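Local coordinates for arabinan-endo 1,5-alpha-l-arabinase (Bacillus subtilis, PDB 1UV4), which hydrolyses internal alpha-1,5-arabinofuranosidic linkages in linear and branched arabinans, helping to break down plant cell walls with a bound calcium ion as cofactor, at residues Lys84-Tyr89 against Lys115-Val120; Arg35-Leu40 against Trp74-Gln79; Pro134-Asp139 against Thr158-Ser163. All coordinates share one frame; numbering follows the deposited sequence.

Contact 1: residues Lys84-Tyr89 against Lys115-Val120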
loop_
_atom_site.group_PDB
_atom_site.type_symbol
_atom_site.label_atom_id
_atom_site.label_comp_id
_atom_site.label_asym_id
_atom_site.label_seq_id
_atom_site.Cartn_x
_atom_site.Cartn_y
_atom_site.Cartn_z
ATOM N N LYS A 84 -1.394 -14.753 -13.276
ATOM C CA LYS A 84 -0.065 -14.346 -12.790
ATOM C C LYS A 84 -0.204 -13.532 -11.536
ATOM O O LYS A 84 -1.209 -12.917 -11.315
ATOM C CB LYS A 84 0.662 -13.448 -13.799
ATOM C CG LYS A 84 1.155 -14.191 -15.010
ATOM C CD LYS A 84 1.949 -13.282 -15.922
ATOM C CE LYS A 84 2.356 -13.996 -17.206
ATOM N NZ LYS A 84 2.476 -13.007 -18.302
ATOM N N TYR A 85 0.839 -13.558 -10.715
ATOM C CA TYR A 85 1.024 -12.586 -9.657
ATOM C C TYR A 85 1.621 -11.325 -10.234
ATOM O O TYR A 85 2.543 -11.391 -11.044
ATOM C CB TYR A 85 1.994 -13.133 -8.608
ATOM C CG TYR A 85 1.527 -14.345 -7.875
ATOM C CD1 TYR A 85 0.586 -14.244 -6.866
ATOM C CD2 TYR A 85 2.074 -15.603 -8.129
ATOM C CE1 TYR A 85 0.169 -15.328 -6.163
ATOM C CE2 TYR A 85 1.636 -16.723 -7.445
ATOM C CZ TYR A 85 0.695 -16.580 -6.436
ATOM O OH TYR A 85 0.258 -17.654 -5.709
ATOM N N TRP A 86 1.089 -10.193 -9.808
ATOM C CA TRP A 86 1.566 -8.866 -10.200
ATOM C C TRP A 86 2.010 -8.162 -8.937
ATOM O O TRP A 86 1.222 -7.967 -8.004
ATOM C CB TRP A 86 0.471 -8.083 -10.913
ATOM C CG TRP A 86 -0.106 -8.858 -12.034
ATOM C CD1 TRP A 86 -1.186 -9.678 -12.006
ATOM C CD2 TRP A 86 0.405 -8.909 -13.352
ATOM N NE1 TRP A 86 -1.403 -10.219 -13.256
ATOM C CE2 TRP A 86 -0.413 -9.773 -14.098
ATOM C CE3 TRP A 86 1.501 -8.308 -13.980
ATOM C CZ2 TRP A 86 -0.185 -10.015 -15.437
ATOM C CZ3 TRP A 86 1.746 -8.568 -15.295
ATOM C CH2 TRP A 86 0.894 -9.402 -16.019
ATOM N N LEU A 87 3.254 -7.741 -8.949
ATOM C CA LEU A 87 3.927 -7.138 -7.838
ATOM C C LEU A 87 4.311 -5.708 -8.210
ATOM O O LEU A 87 5.209 -5.526 -9.041
ATOM C CB LEU A 87 5.205 -7.963 -7.474
ATOM C CG LEU A 87 6.099 -7.398 -6.361
ATOM C CD1 LEU A 87 5.312 -7.269 -5.069
ATOM C CD2 LEU A 87 7.335 -8.252 -6.126
ATOM N N TYR A 88 3.569 -4.724 -7.691
ATOM C CA TYR A 88 3.918 -3.318 -7.873
ATOM C C TYR A 88 4.802 -2.937 -6.669
ATOM O O TYR A 88 4.600 -3.427 -5.548
ATOM C CB TYR A 88 2.685 -2.426 -7.947
ATOM C CG TYR A 88 1.866 -2.644 -9.206
ATOM C CD1 TYR A 88 0.907 -3.635 -9.280
ATOM C CD2 TYR A 88 2.048 -1.865 -10.323
ATOM C CE1 TYR A 88 0.170 -3.851 -10.426
ATOM C CE2 TYR A 88 1.285 -2.062 -11.462
ATOM C CZ TYR A 88 0.382 -3.076 -11.531
ATOM O OH TYR A 88 -0.341 -3.258 -12.653
ATOM N N TYR A 89 5.751 -2.037 -6.845
ATOM C CA TYR A 89 6.654 -1.665 -5.750
ATOM C C TYR A 89 7.195 -0.258 -6.038
ATOM O O TYR A 89 7.096 0.229 -7.161
ATOM C CB TYR A 89 7.779 -2.708 -5.600
ATOM C CG TYR A 89 8.607 -2.774 -6.838
ATOM C CD1 TYR A 89 8.249 -3.594 -7.900
ATOM C CD2 TYR A 89 9.710 -1.957 -7.001
ATOM C CE1 TYR A 89 8.968 -3.600 -9.063
ATOM C CE2 TYR A 89 10.420 -1.950 -8.121
ATOM C CZ TYR A 89 10.066 -2.773 -9.187
ATOM O OH TYR A 89 10.816 -2.770 -10.360
ATOM N N LYS A 115 9.733 -11.753 -13.132
ATOM C CA LYS A 115 10.014 -11.127 -14.416
ATOM C C LYS A 115 9.851 -9.594 -14.277
ATOM O O LYS A 115 8.833 -9.107 -13.799
ATOM C CB LYS A 115 9.024 -11.610 -15.455
ATOM C CG LYS A 115 9.219 -11.038 -16.857
ATOM C CD LYS A 115 8.151 -11.596 -17.802
ATOM C CE LYS A 115 7.863 -10.664 -18.984
ATOM N NZ LYS A 115 6.959 -11.314 -20.017
ATOM N N ASP A 116 10.862 -8.858 -14.702
ATOM C CA ASP A 116 10.838 -7.408 -14.750
ATOM C C ASP A 116 9.927 -6.913 -15.889
ATOM O O ASP A 116 10.225 -7.114 -17.064
ATOM C CB ASP A 116 12.281 -6.895 -14.914
ATOM C CG ASP A 116 12.389 -5.414 -15.005
ATOM O OD1 ASP A 116 11.455 -4.689 -14.607
ATOM O OD2 ASP A 116 13.409 -4.934 -15.562
ATOM N N GLU A 117 8.818 -6.278 -15.502
ATOM C CA GLU A 117 7.896 -5.656 -16.446
ATOM C C GLU A 117 8.120 -4.172 -16.660
ATOM O O GLU A 117 7.493 -3.561 -17.538
ATOM C CB GLU A 117 6.448 -5.858 -15.973
ATOM C CG GLU A 117 6.046 -7.326 -15.765
ATOM C CD GLU A 117 5.632 -8.065 -17.015
ATOM O OE1 GLU A 117 5.545 -7.429 -18.117
ATOM O OE2 GLU A 117 5.468 -9.333 -16.920
ATOM N N GLY A 118 9.079 -3.616 -15.941
ATOM C CA GLY A 118 9.474 -2.240 -16.159
ATOM C C GLY A 118 8.636 -1.199 -15.455
ATOM O O GLY A 118 7.912 -1.419 -14.475
ATOM N N LEU A 119 8.783 0.016 -15.937
ATOM C CA LEU A 119 8.205 1.190 -15.326
ATOM C C LEU A 119 6.697 1.226 -15.441
ATOM O O LEU A 119 6.180 0.955 -16.517
ATOM C CB LEU A 119 8.790 2.449 -15.976
ATOM C CG LEU A 119 8.188 3.815 -15.551
ATOM C CD1 LEU A 119 8.601 4.132 -14.186
ATOM C CD2 LEU A 119 8.578 4.929 -16.516
ATOM N N VAL A 120 6.032 1.574 -14.331
ATOM C CA VAL A 120 4.576 1.793 -14.300
ATOM C C VAL A 120 4.270 3.305 -14.432
ATOM O O VAL A 120 3.634 3.741 -15.402
ATOM C CB VAL A 120 3.998 1.177 -13.044
ATOM C CG1 VAL A 120 2.506 1.441 -12.988
ATOM C CG2 VAL A 120 4.276 -0.321 -13.032
HETATM O O HOH W 1 4.340 -11.070 -18.564
HETATM O O HOH W 2 10.241 -4.649 -12.087
#
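Tyr-88 and Val-120 meet where the methyl CG2 of Val-120 approaches the CD2-CE2 side of the phenol, 3.8 Å from Tyr-88 CE2; CG1 stands slightly farther from the same carbon. The two side chains run roughly perpendicular. CG2 lies equally near CD2 and CE2; with CG1 anti to the backbone N (chi1 178°), CG2 takes the place beside that N and both methyls reach CE2. Farther along, Trp-86 CZ3 comes within 4.1 Å of Glu-117 OE2, with indole and carboxylate planes 51° apart. The glutamate is brought back toward the indole by a bend at its second torsion (chi2 -82°). Lys-84 CB lies against one indole face, near the rim, and Trp-86 NE1 bonds to Tyr-81 O.

Water links the segments at two places. Water 1 accepts from Lys-84 NZ at 2.7 Å and from Lys-115 NZ at 3.0 Å, and donates to Glu-117 OE2 at 2.6 Å; that oxygen is also bonded to Ser-105 OG. Water 2 accepts from Tyr-89 OH at 2.6 Å and donates to Asp-116 OD1. The same OD1 receives Gly-118 N in an Asx turn, from above the carboxylate plane.

The second shell is the intervening strand 99-106: the segments are second and fourth strands of one antiparallel propeller blade, and Trp-86 CA and Glu-117 CA lie 9.5 Å apart. Glu-117 and Gly-118 both face Leu-103, a classic beta bulge. Leu-103 and Leu-146 each touch both Tyr-88 and Val-120, while Tyr-88 OH bonds to Met-165 O. The chemistry is thus divided: an apolar centre packs over the intervening strand 99-106, and the carboxylate probably offsets the like charges of two lysines that share one water.

Contact 2: residues Arg35-Leu40 against Trp74-Gln79. With CA (calcium ion), chain D.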
loop_
_atom_site.group_PDB
_atom_site.type_symbol
_atom_site.label_atom_id
_atom_site.label_comp_id
_atom_site.label_asym_id
_atom_site.label_seq_id
_atom_site.Cartn_x
_atom_site.Cartn_y
_atom_site.Cartn_z
ATOM N N ARG A 35 19.037 -4.512 0.318
ATOM C CA ARG A 35 18.452 -4.312 -0.996
ATOM C C ARG A 35 17.127 -4.987 -1.112
ATOM O O ARG A 35 16.940 -6.066 -0.561
ATOM C CB ARG A 35 19.386 -4.874 -2.090
ATOM C CG ARG A 35 20.740 -4.169 -2.148
ATOM C CD ARG A 35 21.586 -4.636 -3.335
ATOM N NE ARG A 35 22.951 -4.093 -3.323
ATOM C CZ ARG A 35 24.039 -4.750 -2.898
ATOM N NH1 ARG A 35 23.981 -6.022 -2.511
ATOM N NH2 ARG A 35 25.231 -4.143 -2.895
ATOM N N GLY A 36 16.216 -4.377 -1.862
ATOM C CA GLY A 36 15.008 -5.043 -2.284
ATOM C C GLY A 36 13.806 -4.947 -1.377
ATOM O O GLY A 36 13.617 -3.943 -0.667
ATOM N N LEU A 37 12.978 -5.983 -1.466
ATOM C CA LEU A 37 11.688 -6.082 -0.800
ATOM C C LEU A 37 11.723 -7.238 0.183
ATOM O O LEU A 37 12.211 -8.335 -0.136
ATOM C CB LEU A 37 10.562 -6.332 -1.779
ATOM C CG LEU A 37 10.352 -5.198 -2.743
ATOM C CD1 LEU A 37 9.504 -5.676 -3.933
ATOM C CD2 LEU A 37 9.737 -4.026 -2.041
ATOM N N ARG A 38 11.154 -7.005 1.368
ATOM C CA ARG A 38 11.080 -7.983 2.455
ATOM C C ARG A 38 9.952 -8.963 2.238
ATOM O O ARG A 38 8.819 -8.573 1.861
ATOM C CB ARG A 38 10.864 -7.243 3.738
ATOM C CG ARG A 38 10.828 -8.093 5.012
ATOM C CD ARG A 38 11.170 -7.321 6.228
ATOM N NE ARG A 38 10.933 -7.920 7.542
ATOM C CZ ARG A 38 11.815 -8.619 8.222
ATOM N NH1 ARG A 38 12.993 -8.928 7.702
ATOM N NH2 ARG A 38 11.513 -9.000 9.447
ATOM N N VAL A 39 10.273 -10.247 2.446
ATOM C CA VAL A 39 9.311 -11.349 2.239
ATOM C C VAL A 39 9.270 -12.237 3.489
ATOM O O VAL A 39 10.304 -12.723 3.949
ATOM C CB VAL A 39 9.695 -12.242 1.030
ATOM C CG1 VAL A 39 8.672 -13.352 0.863
ATOM C CG2 VAL A 39 9.819 -11.386 -0.266
ATOM N N LEU A 40 8.057 -12.435 4.003
ATOM C CA LEU A 40 7.782 -13.305 5.126
ATOM C C LEU A 40 6.824 -14.432 4.698
ATOM O O LEU A 40 5.995 -14.240 3.852
ATOM C CB LEU A 40 7.116 -12.545 6.264
ATOM C CG LEU A 40 7.814 -11.292 6.810
ATOM C CD1 LEU A 40 6.981 -10.820 8.019
ATOM C CD2 LEU A 40 9.205 -11.587 7.239
ATOM N N TRP A 74 10.219 -0.064 -1.639
ATOM C CA TRP A 74 9.188 0.244 -0.647
ATOM C C TRP A 74 7.786 -0.170 -1.051
ATOM O O TRP A 74 7.398 -0.120 -2.215
ATOM C CB TRP A 74 9.073 1.762 -0.323
ATOM C CG TRP A 74 10.319 2.519 -0.044
ATOM C CD1 TRP A 74 11.582 2.038 0.184
ATOM C CD2 TRP A 74 10.428 3.927 -0.042
ATOM N NE1 TRP A 74 12.468 3.080 0.361
ATOM C CE2 TRP A 74 11.780 4.249 0.218
ATOM C CE3 TRP A 74 9.516 4.970 -0.230
ATOM C CZ2 TRP A 74 12.230 5.562 0.313
ATOM C CZ3 TRP A 74 10.000 6.285 -0.121
ATOM C CH2 TRP A 74 11.317 6.545 0.134
ATOM N N ALA A 75 7.006 -0.541 -0.050
ATOM C CA ALA A 75 5.549 -0.573 -0.154
ATOM C C ALA A 75 5.030 -1.425 -1.313
ATOM O O ALA A 75 4.356 -0.974 -2.208
ATOM C CB ALA A 75 5.016 0.852 -0.178
ATOM N N PRO A 76 5.394 -2.707 -1.271
ATOM C CA PRO A 76 4.934 -3.642 -2.295
ATOM C C PRO A 76 3.429 -3.844 -2.245
ATOM O O PRO A 76 2.777 -3.671 -1.223
ATOM C CB PRO A 76 5.713 -4.894 -1.960
ATOM C CG PRO A 76 5.834 -4.844 -0.536
ATOM C CD PRO A 76 6.163 -3.368 -0.208
ATOM N N ASP A 77 2.907 -4.260 -3.387
ATOM C CA ASP A 77 1.518 -4.590 -3.497
ATOM C C ASP A 77 1.374 -5.761 -4.439
ATOM O O ASP A 77 2.027 -5.760 -5.456
ATOM C CB ASP A 77 0.714 -3.379 -3.955
ATOM C CG ASP A 77 -0.727 -3.660 -3.942
ATOM O OD1 ASP A 77 -1.343 -3.716 -2.815
ATOM O OD2 ASP A 77 -1.408 -3.908 -4.995
ATOM N N ILE A 78 0.540 -6.727 -4.080
ATOM C CA ILE A 78 0.468 -7.967 -4.872
ATOM C C ILE A 78 -0.956 -8.429 -5.047
ATOM O O ILE A 78 -1.783 -8.312 -4.147
ATOM C CB ILE A 78 1.352 -9.039 -4.222
ATOM C CG1 ILE A 78 1.566 -10.221 -5.180
ATOM C CG2 ILE A 78 0.819 -9.474 -2.896
ATOM C CD1 ILE A 78 2.645 -11.169 -4.725
ATOM N N GLN A 79 -1.223 -8.969 -6.223
ATOM C CA GLN A 79 -2.474 -9.647 -6.523
ATOM C C GLN A 79 -2.214 -10.747 -7.516
ATOM O O GLN A 79 -1.314 -10.652 -8.331
ATOM C CB GLN A 79 -3.455 -8.727 -7.223
ATOM C CG GLN A 79 -4.049 -7.606 -6.404
ATOM C CD GLN A 79 -5.124 -8.035 -5.395
ATOM O OE1 GLN A 79 -5.228 -7.433 -4.327
ATOM N NE2 GLN A 79 -5.866 -9.060 -5.705
HETATM CA CA CA D . -3.416 -4.344 -2.065
HETATM O O HOH W 3 -3.779 -4.851 -4.428
HETATM O O HOH W 4 -2.610 -6.521 -2.170
HETATM O O HOH W 5 -4.667 -6.706 -1.485
HETATM O O HOH W 6 -5.752 -4.279 -1.887
#
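Leu-37 carries the contact toward Trp-74 and Pro-76, and its atoms can be followed outward from CB. CB itself points at segment 74-79, and CG lies anti to the carbonyl carbon (chi1 -64°). From this branch point the two methyls part. CD1 turns to strand 84-91, where Leu-37 packs on Leu-87 and Tyr-89. CD2 does the touching here: it stands 4.0 Å from the backbone N of Trp-74 and 4.1 Å from Pro-76 CD, with Pro-76 CB equally near. The methyl is therefore held against the proline by two ring carbons at once, as the leucine and proline side chains run antiparallel alongside one another.

Segment 74-79 reaches this position through an unusual backbone. Ala-75 has phi/psi of 55/59°, and the side chains on its two flanks diverge: Trp-74 points away from Leu-37, whereas Pro-76 points toward it. The ring of Trp-74 meets that of Phe-94 with planes nearly parallel, and its side chain lies near that of Asp-14, the inferred proton acceptor.

The contact spans two blades of the five-bladed propeller of family 43, since strand 37-42 belongs to one sheet and strand 74-81 is the first, central-side edge strand of the next. Past the proline, Asp-77 OD1 binds calcium at 2.3 Å. Asp-77 OD2 lies 2.6 Å from water 3, which can donate to it, and is also bonded to Leu-136 N. Waters 3, 4, 5 and 6 ligate the ion as well, with Glu-135 and Asp-257 completing the protein's share; Ile-78 O steadies water 4 at 2.8 Å. An apolar interblade contact thus shares its strand with a metal ligand, and splitting the Asp-77 carboxylate between ion and hydrogen bonds would probably keep it ionised and fixed in rotation.

Contact 3: residues Pro134-Asp139 against Thr158-Ser163. With CA (calcium ion), chain D.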
loop_
_atom_site.group_PDB
_atom_site.type_symbol
_atom_site.label_atom_id
_atom_site.label_comp_id
_atom_site.label_asym_id
_atom_site.label_seq_id
_atom_site.Cartn_x
_atom_site.Cartn_y
_atom_site.Cartn_z
ATOM N N PRO A 134 2.030 1.902 -4.341
ATOM C CA PRO A 134 1.008 1.405 -5.286
ATOM C C PRO A 134 -0.033 0.505 -4.687
ATOM O O PRO A 134 0.243 -0.228 -3.746
ATOM C CB PRO A 134 1.828 0.592 -6.281
ATOM C CG PRO A 134 3.091 0.189 -5.513
ATOM C CD PRO A 134 3.363 1.323 -4.614
ATOM N N GLU A 135 -1.207 0.515 -5.296
ATOM C CA GLU A 135 -2.302 -0.354 -4.944
ATOM C C GLU A 135 -3.029 -0.756 -6.221
ATOM O O GLU A 135 -3.615 0.078 -6.884
ATOM C CB GLU A 135 -3.259 0.413 -4.015
ATOM C CG GLU A 135 -4.672 -0.101 -3.907
ATOM C CD GLU A 135 -4.817 -1.408 -3.167
ATOM O OE1 GLU A 135 -3.802 -2.132 -2.980
ATOM O OE2 GLU A 135 -5.963 -1.759 -2.740
ATOM N N LEU A 136 -3.049 -2.041 -6.510
ATOM C CA LEU A 136 -3.825 -2.598 -7.619
ATOM C C LEU A 136 -5.227 -2.877 -7.089
ATOM O O LEU A 136 -5.429 -3.507 -6.034
ATOM C CB LEU A 136 -3.165 -3.895 -8.118
ATOM C CG LEU A 136 -3.918 -4.609 -9.237
ATOM C CD1 LEU A 136 -4.042 -3.785 -10.519
ATOM C CD2 LEU A 136 -3.195 -5.926 -9.574
ATOM N N THR A 137 -6.218 -2.401 -7.834
ATOM C CA THR A 137 -7.588 -2.689 -7.495
ATOM C C THR A 137 -8.361 -3.029 -8.771
ATOM O O THR A 137 -7.845 -2.927 -9.872
ATOM C CB THR A 137 -8.188 -1.509 -6.715
ATOM O OG1 THR A 137 -9.494 -1.847 -6.233
ATOM C CG2 THR A 137 -8.384 -0.300 -7.572
ATOM N N PHE A 138 -9.566 -3.478 -8.568
ATOM C CA PHE A 138 -10.450 -3.896 -9.657
ATOM C C PHE A 138 -11.775 -3.211 -9.537
ATOM O O PHE A 138 -12.348 -3.104 -8.435
ATOM C CB PHE A 138 -10.594 -5.408 -9.712
ATOM C CG PHE A 138 -9.281 -6.094 -9.860
ATOM C CD1 PHE A 138 -8.719 -6.304 -11.112
ATOM C CD2 PHE A 138 -8.545 -6.427 -8.726
ATOM C CE1 PHE A 138 -7.488 -6.884 -11.235
ATOM C CE2 PHE A 138 -7.316 -6.988 -8.869
ATOM C CZ PHE A 138 -6.787 -7.206 -10.100
ATOM N N ASP A 139 -12.275 -2.743 -10.679
ATOM C CA ASP A 139 -13.549 -2.040 -10.665
ATOM C C ASP A 139 -14.719 -3.026 -10.734
ATOM O O ASP A 139 -14.533 -4.261 -10.686
ATOM C CB ASP A 139 -13.590 -0.961 -11.773
ATOM C CG ASP A 139 -13.538 -1.530 -13.186
ATOM O OD1 ASP A 139 -13.911 -2.699 -13.418
ATOM O OD2 ASP A 139 -13.183 -0.857 -14.175
ATOM N N THR A 158 -5.199 5.826 -11.633
ATOM C CA THR A 158 -5.249 5.655 -13.065
ATOM C C THR A 158 -5.830 4.272 -13.387
ATOM O O THR A 158 -5.582 3.290 -12.693
ATOM C CB THR A 158 -3.844 5.813 -13.703
ATOM O OG1 THR A 158 -3.906 5.601 -15.117
ATOM C CG2 THR A 158 -2.874 4.786 -13.141
ATOM N N LYS A 159 -6.514 4.217 -14.506
ATOM C CA LYS A 159 -6.925 2.942 -15.090
ATOM C C LYS A 159 -5.659 2.274 -15.605
ATOM O O LYS A 159 -4.637 2.935 -15.940
ATOM C CB LYS A 159 -7.945 3.136 -16.218
ATOM C CG LYS A 159 -8.629 1.859 -16.719
ATOM C CD LYS A 159 -9.841 2.205 -17.608
ATOM C CE LYS A 159 -10.340 0.983 -18.353
ATOM N NZ LYS A 159 -10.934 -0.005 -17.488
ATOM N N LEU A 160 -5.698 0.958 -15.718
ATOM C CA LEU A 160 -4.616 0.179 -16.287
ATOM C C LEU A 160 -5.094 -0.575 -17.517
ATOM O O LEU A 160 -6.229 -1.023 -17.609
ATOM C CB LEU A 160 -4.093 -0.842 -15.268
ATOM C CG LEU A 160 -3.431 -0.269 -14.015
ATOM C CD1 LEU A 160 -3.213 -1.394 -12.983
ATOM C CD2 LEU A 160 -2.151 0.429 -14.323
ATOM N N ASP A 161 -4.180 -0.781 -18.467
ATOM C CA ASP A 161 -4.462 -1.637 -19.594
ATOM C C ASP A 161 -4.417 -3.080 -19.095
ATOM O O ASP A 161 -3.432 -3.494 -18.501
ATOM C CB ASP A 161 -3.411 -1.378 -20.672
ATOM C CG ASP A 161 -3.637 -2.153 -21.914
ATOM O OD1 ASP A 161 -3.550 -3.404 -21.881
ATOM O OD2 ASP A 161 -3.856 -1.603 -23.005
ATOM N N LYS A 162 -5.467 -3.856 -19.353
ATOM C CA LYS A 162 -5.567 -5.181 -18.732
ATOM C C LYS A 162 -4.559 -6.157 -19.349
ATOM O O LYS A 162 -4.172 -7.124 -18.702
ATOM C CB LYS A 162 -7.005 -5.718 -18.815
ATOM C CG LYS A 162 -7.515 -5.948 -20.198
ATOM C CD LYS A 162 -9.004 -5.590 -20.291
ATOM C CE LYS A 162 -9.916 -6.761 -19.978
ATOM N NZ LYS A 162 -10.599 -7.263 -21.232
ATOM N N SER A 163 -4.078 -5.863 -20.549
ATOM C CA SER A 163 -3.099 -6.707 -21.204
ATOM C C SER A 163 -1.638 -6.361 -20.915
ATOM O O SER A 163 -0.792 -7.208 -21.166
ATOM C CB SER A 163 -3.366 -6.767 -22.700
ATOM O OG SER A 163 -2.822 -5.643 -23.350
HETATM CA CA CA D . -3.416 -4.344 -2.065
HETATM O O HOH W 6 -5.752 -4.279 -1.887
HETATM O O HOH W 3 -3.779 -4.851 -4.428
HETATM O O HOH W 7 -13.810 -1.309 -16.656
HETATM O O HOH W 5 -4.667 -6.706 -1.485
HETATM O O HOH W 4 -2.610 -6.521 -2.170
#
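Asp-139 presents the flat group that faces Lys-159: Lys-159 NZ lies to one side of the Asp-139 carboxylate plane, and water 7 slightly to the other. Lys-159 NZ stands 4.1 Å from Asp-139 OD2, which is beyond a salt bridge. Water 7 donates to Asp-139 OD2 at 2.6 Å, while Lys-159 NZ gives it a weak bond of 3.3 Å. OD2 is also bonded to Trp-145 NE1 and OD1 to Asn-143 N, so both carboxylate oxygens are fixed by the neighbouring turn and strand. The lysine bends only at its last torsion (chi4 68°), bringing NZ to the water. A second carboxylate, Asp-161, takes Ser-163 OG on the syn side of OD1 and Ser-163 N on the anti side, the latter closing an Asx turn.

These segments lie on the first and third strands of a propeller blade, with strand 144-148 between them; the CA atoms of Leu-136 and Leu-160 are 9.1 Å apart. The leucines bridge that gap over the middle strand, their CD1 methyls 3.5 Å apart, a tight approach between side chains that cross at a slant. Tyr-88 from the neighbouring blade packs on both, and Met-165 touches Leu-136.

On the axial side, Glu-135 bends at chi2 (71°) to bind calcium through OE1 at 2.4 Å. Its other oxygen, Glu-135 OE2, lies 2.7 Å from water 6, which can donate to it, and bonds to Leu-189 N and Thr-188 OG1. Leu-136 O lies 2.7 Å from water 3, another possible donor; both waters are ligands of the ion.

How the contacts relate
From the N terminus, contact 2 comes first: it closes the chain between 40 and 74 and joins one propeller blade to the next. Contact 1 follows within that next blade, closing 90-114, and contact 3 closes 140-157 in the blade after it. The three loops run in series, none enclosing or crossing another. Neighbouring strands 74-81 and 84-91 couple contacts 2 and 1 through Trp-86 N to Gln-79 O, 2.9 Å, a probable hydrogen bond. Tyr-88 of contact 1 packs against Pro-134, Leu-136 and Leu-160 of contact 3. Contacts 2 and 3 share the calcium ion and four of its waters, so the metal ties strand 74-81 to strand 135-138 near the centre.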